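Local coordinates for protein probable ferredoxin-dependent nitrite reductase NirA (Mycobacterium tuberculosis, PDB 1ZJ8) that reduces sulfite to sulfide with electrons from ferredoxin, using a siroheme and a [4Fe-4S] cluster, at residues 357-365 and 442-450; 420-428 and 463-473. All coordinates share one frame; numbering follows the deposited sequence.

Contact 1: 357-365 and 442-450; sequences VAPIAGRVS and RVRAQHLVP. With SRM (siroheme), chain E.
Q446 reaches out from the helix with its chain folded back at chi2 (-54°), which brings the amide NE2 to I360 O at 3.0 Å. The bond is fairly straight, 162° at the hydrogen, and comes from above the carbonyl plane; R363 N, closing the type I' turn I360-R363, approaches the same oxygen from the opposite face. NE2 also donates to R442 O, and the two bonds probably fix the rotation of the amide. The other end of the amide, OE1, rests against CB and CG2 of I360. That methyl, CG2, also packs on A445 CB and V449 CG2, both at 4.1 Å. R442 leaves its backbone extended and bends at chi3, putting NH1 at A361 O in a bond modelled doubtfully short, while NH2 binds siroheme O3B at 2.6 Å. Its CD lies over the rim of one face of the R363 guanidinium, whose plane is turned 62° from that of R442; D137 forms a salt bridge with R363. The turn leads into the weakly bonded edge strand 363-365 and packs against helix 442-455, while A361, A445 and V449 all touch L425 of strand 425-427.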
loop_
_atom_site.group_PDB
_atom_site.type_symbol
_atom_site.label_atom_id
_atom_site.label_comp_id
_atom_site.label_asym_id
_atom_site.label_seq_id
_atom_site.Cartn_x
_atom_site.Cartn_y
_atom_site.Cartn_z
ATOM N N VAL A 357 11.446 -7.533 -10.455
ATOM C CA VAL A 357 11.449 -6.577 -11.551
ATOM C C VAL A 357 10.735 -5.313 -11.156
ATOM O O VAL A 357 9.842 -5.320 -10.312
ATOM C CB VAL A 357 10.769 -7.098 -12.827
ATOM C CG1 VAL A 357 11.652 -8.094 -13.518
ATOM C CG2 VAL A 357 9.398 -7.697 -12.537
ATOM N N ALA A 358 11.125 -4.228 -11.806
ATOM C CA ALA A 358 10.672 -2.898 -11.428
ATOM C C ALA A 358 9.975 -2.252 -12.596
ATOM O O ALA A 358 10.626 -1.783 -13.520
ATOM C CB ALA A 358 11.852 -2.004 -10.986
ATOM N N PRO A 359 8.643 -2.199 -12.542
ATOM C CA PRO A 359 7.950 -1.365 -13.489
ATOM C C PRO A 359 8.135 0.088 -13.049
ATOM O O PRO A 359 9.000 0.370 -12.209
ATOM C CB PRO A 359 6.500 -1.838 -13.383
ATOM C CG PRO A 359 6.407 -2.651 -12.106
ATOM C CD PRO A 359 7.751 -2.868 -11.575
ATOM N N ILE A 360 7.359 1.003 -13.622
ATOM C CA ILE A 360 7.387 2.391 -13.225
ATOM C C ILE A 360 6.138 2.662 -12.387
ATOM O O ILE A 360 5.028 2.769 -12.917
ATOM C CB ILE A 360 7.417 3.308 -14.468
ATOM C CG1 ILE A 360 8.757 3.186 -15.201
ATOM C CG2 ILE A 360 7.150 4.758 -14.062
ATOM C CD1 ILE A 360 8.894 4.076 -16.426
ATOM N N ALA A 361 6.327 2.763 -11.077
ATOM C CA ALA A 361 5.260 3.080 -10.147
ATOM C C ALA A 361 4.091 2.154 -10.321
ATOM O O ALA A 361 2.990 2.618 -10.435
ATOM C CB ALA A 361 4.805 4.499 -10.353
ATOM N N GLY A 362 4.342 0.848 -10.408
ATOM C CA GLY A 362 3.283 -0.162 -10.427
ATOM C C GLY A 362 2.526 -0.341 -11.738
ATOM O O GLY A 362 1.695 -1.252 -11.850
ATOM N N ARG A 363 2.812 0.488 -12.745
ATOM C CA ARG A 363 2.007 0.484 -13.975
ATOM C C ARG A 363 2.366 -0.655 -14.892
ATOM O O ARG A 363 3.470 -0.679 -15.423
ATOM C CB ARG A 363 2.180 1.794 -14.750
ATOM C CG ARG A 363 1.568 1.750 -16.177
ATOM C CD ARG A 363 0.703 2.949 -16.517
ATOM N NE ARG A 363 -0.561 2.886 -15.793
ATOM C CZ ARG A 363 -1.434 3.891 -15.723
ATOM N NH1 ARG A 363 -1.201 5.031 -16.371
ATOM N NH2 ARG A 363 -2.545 3.761 -14.997
ATOM N N VAL A 364 1.431 -1.580 -15.077
ATOM C CA VAL A 364 1.557 -2.651 -16.068
ATOM C C VAL A 364 0.263 -2.678 -16.914
ATOM O O VAL A 364 -0.276 -1.615 -17.231
ATOM C CB VAL A 364 1.906 -4.059 -15.412
ATOM C CG1 VAL A 364 3.313 -4.058 -14.793
ATOM C CG2 VAL A 364 0.874 -4.490 -14.358
ATOM N N SER A 365 -0.223 -3.865 -17.296
ATOM C CA SER A 365 -1.418 -4.018 -18.129
ATOM C C SER A 365 -1.791 -5.500 -18.255
ATOM O O SER A 365 -0.994 -6.406 -17.958
ATOM C CB SER A 365 -1.232 -3.398 -19.534
ATOM O OG SER A 365 -0.185 -4.009 -20.295
ATOM N N ARG A 442 0.640 8.945 -11.619
ATOM C CA ARG A 442 1.085 7.702 -12.238
ATOM C C ARG A 442 1.547 7.886 -13.680
ATOM O O ARG A 442 2.513 7.249 -14.098
ATOM C CB ARG A 442 0.061 6.553 -12.142
ATOM C CG ARG A 442 0.805 5.184 -12.227
ATOM C CD ARG A 442 -0.031 3.909 -12.131
ATOM N NE ARG A 442 -0.827 3.803 -10.910
ATOM C CZ ARG A 442 -0.354 3.634 -9.679
ATOM N NH1 ARG A 442 0.937 3.576 -9.446
ATOM N NH2 ARG A 442 -1.191 3.550 -8.655
ATOM N N VAL A 443 0.898 8.775 -14.424
ATOM C CA VAL A 443 1.305 9.050 -15.804
ATOM C C VAL A 443 2.583 9.914 -15.844
ATOM O O VAL A 443 3.500 9.674 -16.651
ATOM C CB VAL A 443 0.151 9.740 -16.596
ATOM C CG1 VAL A 443 0.460 9.711 -18.117
ATOM C CG2 VAL A 443 -1.214 9.059 -16.276
ATOM N N ARG A 444 2.623 10.915 -14.967
ATOM C CA ARG A 444 3.790 11.768 -14.814
ATOM C C ARG A 444 5.044 10.933 -14.640
ATOM O O ARG A 444 6.041 11.112 -15.357
ATOM C CB ARG A 444 3.610 12.665 -13.592
ATOM C CG ARG A 444 4.681 13.744 -13.460
ATOM C CD ARG A 444 4.437 14.886 -14.441
ATOM N NE ARG A 444 5.632 15.267 -15.178
ATOM C CZ ARG A 444 6.631 15.972 -14.679
ATOM N NH1 ARG A 444 6.602 16.362 -13.432
ATOM N NH2 ARG A 444 7.673 16.291 -15.425
ATOM N N ALA A 445 4.956 10.005 -13.694
ATOM C CA ALA A 445 6.042 9.089 -13.358
ATOM C C ALA A 445 6.568 8.352 -14.564
ATOM O O ALA A 445 7.753 8.043 -14.635
ATOM C CB ALA A 445 5.559 8.065 -12.339
ATOM N N GLN A 446 5.685 8.059 -15.513
ATOM C CA GLN A 446 6.088 7.304 -16.705
ATOM C C GLN A 446 7.050 8.093 -17.589
ATOM O O GLN A 446 7.871 7.508 -18.307
ATOM C CB GLN A 446 4.865 6.886 -17.544
ATOM C CG GLN A 446 3.774 6.136 -16.788
ATOM C CD GLN A 446 4.314 4.946 -16.067
ATOM O OE1 GLN A 446 5.217 4.279 -16.564
ATOM N NE2 GLN A 446 3.781 4.672 -14.879
ATOM N N HIS A 447 6.938 9.420 -17.524
ATOM C CA HIS A 447 7.826 10.323 -18.255
ATOM C C HIS A 447 8.996 10.773 -17.403
ATOM O O HIS A 447 10.061 11.113 -17.930
ATOM C CB HIS A 447 7.068 11.599 -18.673
ATOM C CG HIS A 447 5.922 11.365 -19.619
ATOM N ND1 HIS A 447 4.656 11.005 -19.190
ATOM C CD2 HIS A 447 5.846 11.467 -20.971
ATOM C CE1 HIS A 447 3.859 10.877 -20.238
ATOM N NE2 HIS A 447 4.555 11.151 -21.328
ATOM N N LEU A 448 8.792 10.800 -16.087
ATOM C CA LEU A 448 9.731 11.452 -15.191
ATOM C C LEU A 448 10.932 10.571 -14.933
ATOM O O LEU A 448 12.053 11.068 -14.919
ATOM C CB LEU A 448 9.027 11.837 -13.897
ATOM C CG LEU A 448 9.843 12.598 -12.850
ATOM C CD1 LEU A 448 10.433 13.878 -13.428
ATOM C CD2 LEU A 448 8.968 12.875 -11.627
ATOM N N VAL A 449 10.696 9.268 -14.762
ATOM C CA VAL A 449 11.763 8.291 -14.554
ATOM C C VAL A 449 12.817 8.334 -15.688
ATOM O O VAL A 449 14.001 8.516 -15.409
ATOM C CB VAL A 449 11.177 6.869 -14.338
ATOM C CG1 VAL A 449 12.245 5.813 -14.568
ATOM C CG2 VAL A 449 10.577 6.737 -12.943
ATOM N N PRO A 450 12.395 8.190 -16.961
ATOM C CA PRO A 450 13.298 8.391 -18.119
ATOM C C PRO A 450 14.030 9.727 -18.143
ATOM O O PRO A 450 15.256 9.756 -18.358
ATOM C CB PRO A 450 12.357 8.346 -19.321
ATOM C CG PRO A 450 11.119 7.690 -18.869
ATOM C CD PRO A 450 11.040 7.778 -17.374
HETATM FE FE SRM E . -5.169 4.533 -0.264
HETATM C CHA SRM E . -8.053 6.361 -0.359
HETATM C CHB SRM E . -5.049 4.577 -3.611
HETATM C CHC SRM E . -2.447 2.752 -0.169
HETATM C CHD SRM E . -4.157 6.267 2.548
HETATM N NA SRM E . -6.422 5.143 -1.698
HETATM C C1A SRM E . -7.617 5.758 -1.557
HETATM C C2A SRM E . -8.451 5.750 -2.801
HETATM C CMA SRM E . -9.440 4.627 -2.733
HETATM C CDA SRM E . -9.065 7.090 -3.099
HETATM C CEA SRM E . -10.515 7.321 -2.818
HETATM O O3A SRM E . -10.914 7.239 -1.651
HETATM O O4A SRM E . -11.310 7.582 -3.733
HETATM C C3A SRM E . -7.401 5.485 -3.825
HETATM C CAA SRM E . -7.828 4.578 -4.930
HETATM C CBA SRM E . -8.371 5.526 -5.966
HETATM C CCA SRM E . -8.148 4.995 -7.345
HETATM O O1A SRM E . -7.062 4.434 -7.608
HETATM O O2A SRM E . -9.071 5.111 -8.186
HETATM C C4A SRM E . -6.235 5.026 -3.018
HETATM N NB SRM E . -4.066 3.684 -1.653
HETATM C C1B SRM E . -4.136 3.732 -2.985
HETATM C C2B SRM E . -3.191 2.814 -3.708
HETATM C CMB SRM E . -3.776 2.150 -4.922
HETATM C CDB SRM E . -2.022 3.633 -4.141
HETATM C CEB SRM E . -0.934 2.959 -4.899
HETATM O O3B SRM E . -0.699 3.210 -6.101
HETATM O O4B SRM E . -0.268 2.125 -4.286
HETATM C C3B SRM E . -2.826 1.891 -2.564
HETATM C CAB SRM E . -3.806 0.752 -2.455
HETATM C CBB SRM E . -3.202 -0.446 -1.789
HETATM C CCB SRM E . -4.263 -1.465 -1.491
HETATM O O1B SRM E . -4.389 -2.467 -2.191
HETATM O O2B SRM E . -5.010 -1.340 -0.525
HETATM C C4B SRM E . -3.115 2.792 -1.394
HETATM N NC SRM E . -3.592 4.596 0.851
HETATM C C1C SRM E . -2.627 3.654 0.868
HETATM C C2C SRM E . -1.621 3.905 1.792
HETATM C CDC SRM E . -0.280 3.267 1.936
HETATM C CEC SRM E . -0.096 2.035 2.734
HETATM O O3C SRM E . -1.094 1.403 3.150
HETATM O O4C SRM E . 1.079 1.708 2.954
HETATM C C3C SRM E . -2.122 4.947 2.512
HETATM C CAC SRM E . -1.313 5.502 3.640
HETATM C CBC SRM E . -1.120 4.699 4.909
HETATM C CCC SRM E . -2.364 4.835 5.768
HETATM O O1C SRM E . -3.443 4.281 5.426
HETATM O O2C SRM E . -2.262 5.540 6.806
HETATM C C4C SRM E . -3.332 5.304 1.977
HETATM N ND SRM E . -6.095 5.764 1.048
HETATM C C1D SRM E . -5.427 6.466 1.977
HETATM C C2D SRM E . -6.212 7.567 2.368
HETATM C CAD SRM E . -6.120 8.190 3.750
HETATM C CBD SRM E . -7.035 7.689 4.824
HETATM C CCD SRM E . -6.947 8.139 6.254
HETATM O O1D SRM E . -6.629 7.272 7.099
HETATM O O2D SRM E . -7.179 9.333 6.582
HETATM C C3D SRM E . -7.383 7.496 1.633
HETATM C CDD SRM E . -8.680 8.161 2.004
HETATM C CED SRM E . -9.599 7.632 3.083
HETATM O O3D SRM E . -9.453 6.503 3.552
HETATM O O4D SRM E . -10.527 8.321 3.529
HETATM C C4D SRM E . -7.298 6.375 0.823
#

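Contact 2: 420-428 and 463-473; sequences HWRRNLMAC and LDVPITVNING. With SF4 (iron/sulfur cluster), chain D.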
loop_
_atom_site.group_PDB
_atom_site.type_symbol
_atom_site.label_atom_id
_atom_site.label_comp_id
_atom_site.label_asym_id
_atom_site.label_seq_id
_atom_site.Cartn_x
_atom_site.Cartn_y
_atom_site.Cartn_z
ATOM N N HIS A 420 18.517 3.571 -10.453
ATOM C CA HIS A 420 18.102 4.048 -9.130
ATOM C C HIS A 420 16.699 4.597 -9.152
ATOM O O HIS A 420 15.842 4.243 -8.334
ATOM C CB HIS A 420 19.012 5.215 -8.694
ATOM C CG HIS A 420 20.408 4.799 -8.400
ATOM N ND1 HIS A 420 20.805 4.375 -7.144
ATOM C CD2 HIS A 420 21.492 4.684 -9.204
ATOM C CE1 HIS A 420 22.083 4.030 -7.186
ATOM N NE2 HIS A 420 22.523 4.208 -8.424
ATOM N N TRP A 421 16.509 5.493 -10.118
ATOM C CA TRP A 421 15.299 6.287 -10.278
ATOM C C TRP A 421 14.096 5.440 -10.531
ATOM O O TRP A 421 13.084 5.591 -9.867
ATOM C CB TRP A 421 15.461 7.279 -11.437
ATOM C CG TRP A 421 16.628 8.120 -11.182
ATOM C CD1 TRP A 421 17.812 8.127 -11.864
ATOM C CD2 TRP A 421 16.786 9.012 -10.083
ATOM N NE1 TRP A 421 18.683 9.008 -11.275
ATOM C CE2 TRP A 421 18.083 9.558 -10.176
ATOM C CE3 TRP A 421 15.951 9.399 -9.021
ATOM C CZ2 TRP A 421 18.566 10.467 -9.259
ATOM C CZ3 TRP A 421 16.420 10.321 -8.120
ATOM C CH2 TRP A 421 17.723 10.846 -8.242
ATOM N N ARG A 422 14.197 4.549 -11.503
ATOM C CA ARG A 422 13.083 3.650 -11.802
ATOM C C ARG A 422 12.807 2.696 -10.645
ATOM O O ARG A 422 11.674 2.317 -10.381
ATOM C CB ARG A 422 13.408 2.838 -13.036
ATOM C CG ARG A 422 12.276 2.004 -13.566
ATOM C CD ARG A 422 12.852 0.954 -14.486
ATOM N NE ARG A 422 12.075 0.794 -15.704
ATOM C CZ ARG A 422 12.048 1.676 -16.703
ATOM N NH1 ARG A 422 12.771 2.810 -16.672
ATOM N NH2 ARG A 422 11.288 1.404 -17.757
ATOM N N ARG A 423 13.880 2.287 -9.996
ATOM C CA ARG A 423 13.809 1.362 -8.913
ATOM C C ARG A 423 13.111 1.942 -7.718
ATOM O O ARG A 423 12.268 1.305 -7.118
ATOM C CB ARG A 423 15.222 0.990 -8.493
ATOM C CG ARG A 423 15.219 0.156 -7.259
ATOM C CD ARG A 423 16.434 -0.630 -7.183
ATOM N NE ARG A 423 16.437 -1.467 -6.006
ATOM C CZ ARG A 423 17.421 -2.303 -5.726
ATOM N NH1 ARG A 423 18.489 -2.373 -6.514
ATOM N NH2 ARG A 423 17.356 -3.042 -4.636
ATOM N N ASN A 424 13.492 3.156 -7.369
ATOM C CA ASN A 424 13.126 3.716 -6.075
ATOM C C ASN A 424 11.965 4.711 -6.065
ATOM O O ASN A 424 11.688 5.306 -5.043
ATOM C CB ASN A 424 14.369 4.350 -5.442
ATOM C CG ASN A 424 15.418 3.336 -5.129
ATOM O OD1 ASN A 424 15.130 2.340 -4.510
ATOM N ND2 ASN A 424 16.635 3.565 -5.581
ATOM N N LEU A 425 11.269 4.867 -7.174
ATOM C CA LEU A 425 10.201 5.845 -7.238
ATOM C C LEU A 425 8.853 5.161 -7.018
ATOM O O LEU A 425 8.585 4.096 -7.551
ATOM C CB LEU A 425 10.224 6.602 -8.581
ATOM C CG LEU A 425 9.082 7.623 -8.804
ATOM C CD1 LEU A 425 9.531 8.791 -9.641
ATOM C CD2 LEU A 425 7.806 7.016 -9.431
ATOM N N MET A 426 7.986 5.779 -6.241
ATOM C CA MET A 426 6.590 5.355 -6.188
ATOM C C MET A 426 5.688 6.549 -6.457
ATOM O O MET A 426 6.077 7.705 -6.253
ATOM C CB MET A 426 6.227 4.747 -4.822
ATOM C CG MET A 426 6.875 3.412 -4.514
ATOM S SD MET A 426 6.247 2.593 -3.002
ATOM C CE MET A 426 6.005 3.940 -1.869
ATOM N N ALA A 427 4.478 6.256 -6.909
ATOM C CA ALA A 427 3.462 7.270 -7.126
ATOM C C ALA A 427 2.109 6.630 -6.882
ATOM O O ALA A 427 1.956 5.408 -7.010
ATOM C CB ALA A 427 3.547 7.811 -8.532
ATOM N N CYS A 428 1.128 7.445 -6.518
ATOM C CA CYS A 428 -0.240 6.974 -6.337
ATOM C C CYS A 428 -0.965 7.071 -7.672
ATOM O O CYS A 428 -0.345 7.309 -8.713
ATOM C CB CYS A 428 -0.935 7.830 -5.289
ATOM S SG CYS A 428 -1.308 9.534 -5.838
ATOM N N LEU A 463 26.499 7.867 -7.337
ATOM C CA LEU A 463 25.334 7.609 -6.499
ATOM C C LEU A 463 25.345 6.207 -5.921
ATOM O O LEU A 463 24.520 5.347 -6.254
ATOM C CB LEU A 463 24.026 7.909 -7.239
ATOM C CG LEU A 463 23.627 9.381 -7.137
ATOM C CD1 LEU A 463 22.330 9.638 -7.895
ATOM C CD2 LEU A 463 23.494 9.805 -5.678
ATOM N N ASP A 464 26.286 6.017 -5.004
ATOM C CA ASP A 464 26.428 4.761 -4.262
ATOM C C ASP A 464 25.260 4.486 -3.316
ATOM O O ASP A 464 25.201 3.425 -2.705
ATOM C CB ASP A 464 27.740 4.776 -3.448
ATOM C CG ASP A 464 27.829 5.970 -2.479
ATOM O OD1 ASP A 464 26.808 6.295 -1.831
ATOM O OD2 ASP A 464 28.916 6.583 -2.361
ATOM N N VAL A 465 24.367 5.458 -3.160
ATOM C CA VAL A 465 23.292 5.366 -2.189
ATOM C C VAL A 465 21.987 5.798 -2.868
ATOM O O VAL A 465 21.970 6.776 -3.619
ATOM C CB VAL A 465 23.667 6.214 -0.904
ATOM C CG1 VAL A 465 23.239 7.685 -1.029
ATOM C CG2 VAL A 465 23.114 5.578 0.385
ATOM N N PRO A 466 20.884 5.076 -2.608
ATOM C CA PRO A 466 19.621 5.293 -3.343
ATOM C C PRO A 466 18.786 6.443 -2.791
ATOM O O PRO A 466 18.664 6.560 -1.566
ATOM C CB PRO A 466 18.854 3.999 -3.073
ATOM C CG PRO A 466 19.311 3.582 -1.687
ATOM C CD PRO A 466 20.739 4.040 -1.564
ATOM N N ILE A 467 18.200 7.250 -3.684
ATOM C CA ILE A 467 17.298 8.351 -3.309
ATOM C C ILE A 467 15.844 8.027 -3.640
ATOM O O ILE A 467 15.407 8.169 -4.766
ATOM C CB ILE A 467 17.671 9.685 -4.015
ATOM C CG1 ILE A 467 19.052 10.157 -3.570
ATOM C CG2 ILE A 467 16.622 10.788 -3.719
ATOM C CD1 ILE A 467 20.166 9.629 -4.422
ATOM N N THR A 468 15.091 7.630 -2.632
ATOM C CA THR A 468 13.689 7.267 -2.822
ATOM C C THR A 468 12.856 8.516 -3.110
ATOM O O THR A 468 13.078 9.550 -2.517
ATOM C CB THR A 468 13.115 6.485 -1.596
ATOM O OG1 THR A 468 13.127 7.303 -0.422
ATOM C CG2 THR A 468 13.928 5.250 -1.332
ATOM N N VAL A 469 11.926 8.402 -4.048
ATOM C CA VAL A 469 11.090 9.519 -4.485
ATOM C C VAL A 469 9.645 9.054 -4.550
ATOM O O VAL A 469 9.318 8.136 -5.315
ATOM C CB VAL A 469 11.491 10.046 -5.894
ATOM C CG1 VAL A 469 10.530 11.156 -6.354
ATOM C CG2 VAL A 469 12.953 10.527 -5.926
ATOM N N ASN A 470 8.776 9.681 -3.764
ATOM C CA ASN A 470 7.355 9.303 -3.734
ATOM C C ASN A 470 6.454 10.472 -4.149
ATOM O O ASN A 470 6.504 11.546 -3.537
ATOM C CB ASN A 470 6.954 8.821 -2.346
ATOM C CG ASN A 470 7.679 7.552 -1.931
ATOM O OD1 ASN A 470 8.519 7.043 -2.653
ATOM N ND2 ASN A 470 7.352 7.039 -0.758
ATOM N N ILE A 471 5.637 10.249 -5.185
ATOM C CA ILE A 471 4.748 11.274 -5.739
ATOM C C ILE A 471 3.296 10.976 -5.384
ATOM O O ILE A 471 2.700 10.019 -5.876
ATOM C CB ILE A 471 4.862 11.359 -7.273
ATOM C CG1 ILE A 471 6.320 11.200 -7.734
ATOM C CG2 ILE A 471 4.270 12.685 -7.773
ATOM C CD1 ILE A 471 6.542 11.468 -9.226
ATOM N N ASN A 472 2.713 11.821 -4.546
ATOM C CA ASN A 472 1.324 11.648 -4.105
ATOM C C ASN A 472 0.457 12.779 -4.648
ATOM O O ASN A 472 0.902 13.928 -4.687
ATOM C CB ASN A 472 1.266 11.616 -2.583
ATOM C CG ASN A 472 2.157 10.525 -1.985
ATOM O OD1 ASN A 472 1.660 9.547 -1.413
ATOM N ND2 ASN A 472 3.486 10.696 -2.105
ATOM N N GLY A 473 -0.769 12.454 -5.070
ATOM C CA GLY A 473 -1.698 13.437 -5.673
ATOM C C GLY A 473 -2.544 14.272 -4.699
ATOM O O GLY A 473 -3.306 15.154 -5.131
HETATM FE FE1 SF4 D . -4.829 11.029 -2.737
HETATM FE FE2 SF4 D . -4.396 8.329 -2.719
HETATM FE FE3 SF4 D . -5.928 9.469 -4.679
HETATM FE FE4 SF4 D . -3.211 9.693 -4.565
HETATM S S1 SF4 D . -4.414 7.764 -4.932
HETATM S S2 SF4 D . -4.720 11.416 -4.985
HETATM S S3 SF4 D . -2.825 9.956 -2.320
HETATM S S4 SF4 D . -6.435 9.403 -2.438
#
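W421 and L463 meet at about a right angle, the ring reaching L463 CD1 through CZ2 at 4.1 Å. The side chain leaves the helix pointing away from 463-473, but with CG beside the backbone N (chi1 -57°) the indole turns back, so that CZ3 touches I467 and the ring meets V469 CG2 at its edge. At the preceding residue, the H420 ring has L463 CB over one face, offset toward the rim, and N424 crosses P466 obliquely, ND2 lying 3.4 Å from P466 CB. Beyond N424 the helix gives way to strand 425-427, which runs parallel to 469-472. V469 N donates to N424 O, M426 N to V469 O (2.9 Å), I471 N to M426 O and C428 N to I471 O. With helix 442-455 between them in the chain, the two strands form a beta-alpha-beta crossover, and the helix covers the face of the sheet that carries L425, V469, A427 and I471. There L425 CD1 touches both V469 CG1 and I471 CD1, 4.0 Å from the latter, and A427 CB packs on I471 CB. On the other face M426 and N470 lie side by side, pointing the same way; a bend at chi3 carries M426 CE to 3.6 Å from N470 ND2, which itself donates to R480 O. Just past the strands, C428 SG binds the iron FE4 of the cluster at 2.3 Å and accepts a weak hydrogen bond from G473 N.

How the contacts relate
The centres of the two contacts lie about 11 Å apart, and their segments alternate along the chain: 420-428 leads into helix 442-455, which carries one half of contact 1, before 463-473 completes contact 2. They touch directly. R442 CB packs against C428 O at 3.5 Å, R442 NH1 lies 3.2 Å from A427 O, and further along V449 CG1 meets R422 CB at 3.5 Å. Contact 1 thus brings R442, which hydrogen-bonds a siroheme carboxylate, to within about 6 Å (side chain to cluster) of the [4Fe-4S] cluster that C428 of contact 2 binds. The side chain of C428 is itself about 4 Å from the siroheme, so both cofactors adjoin this one junction.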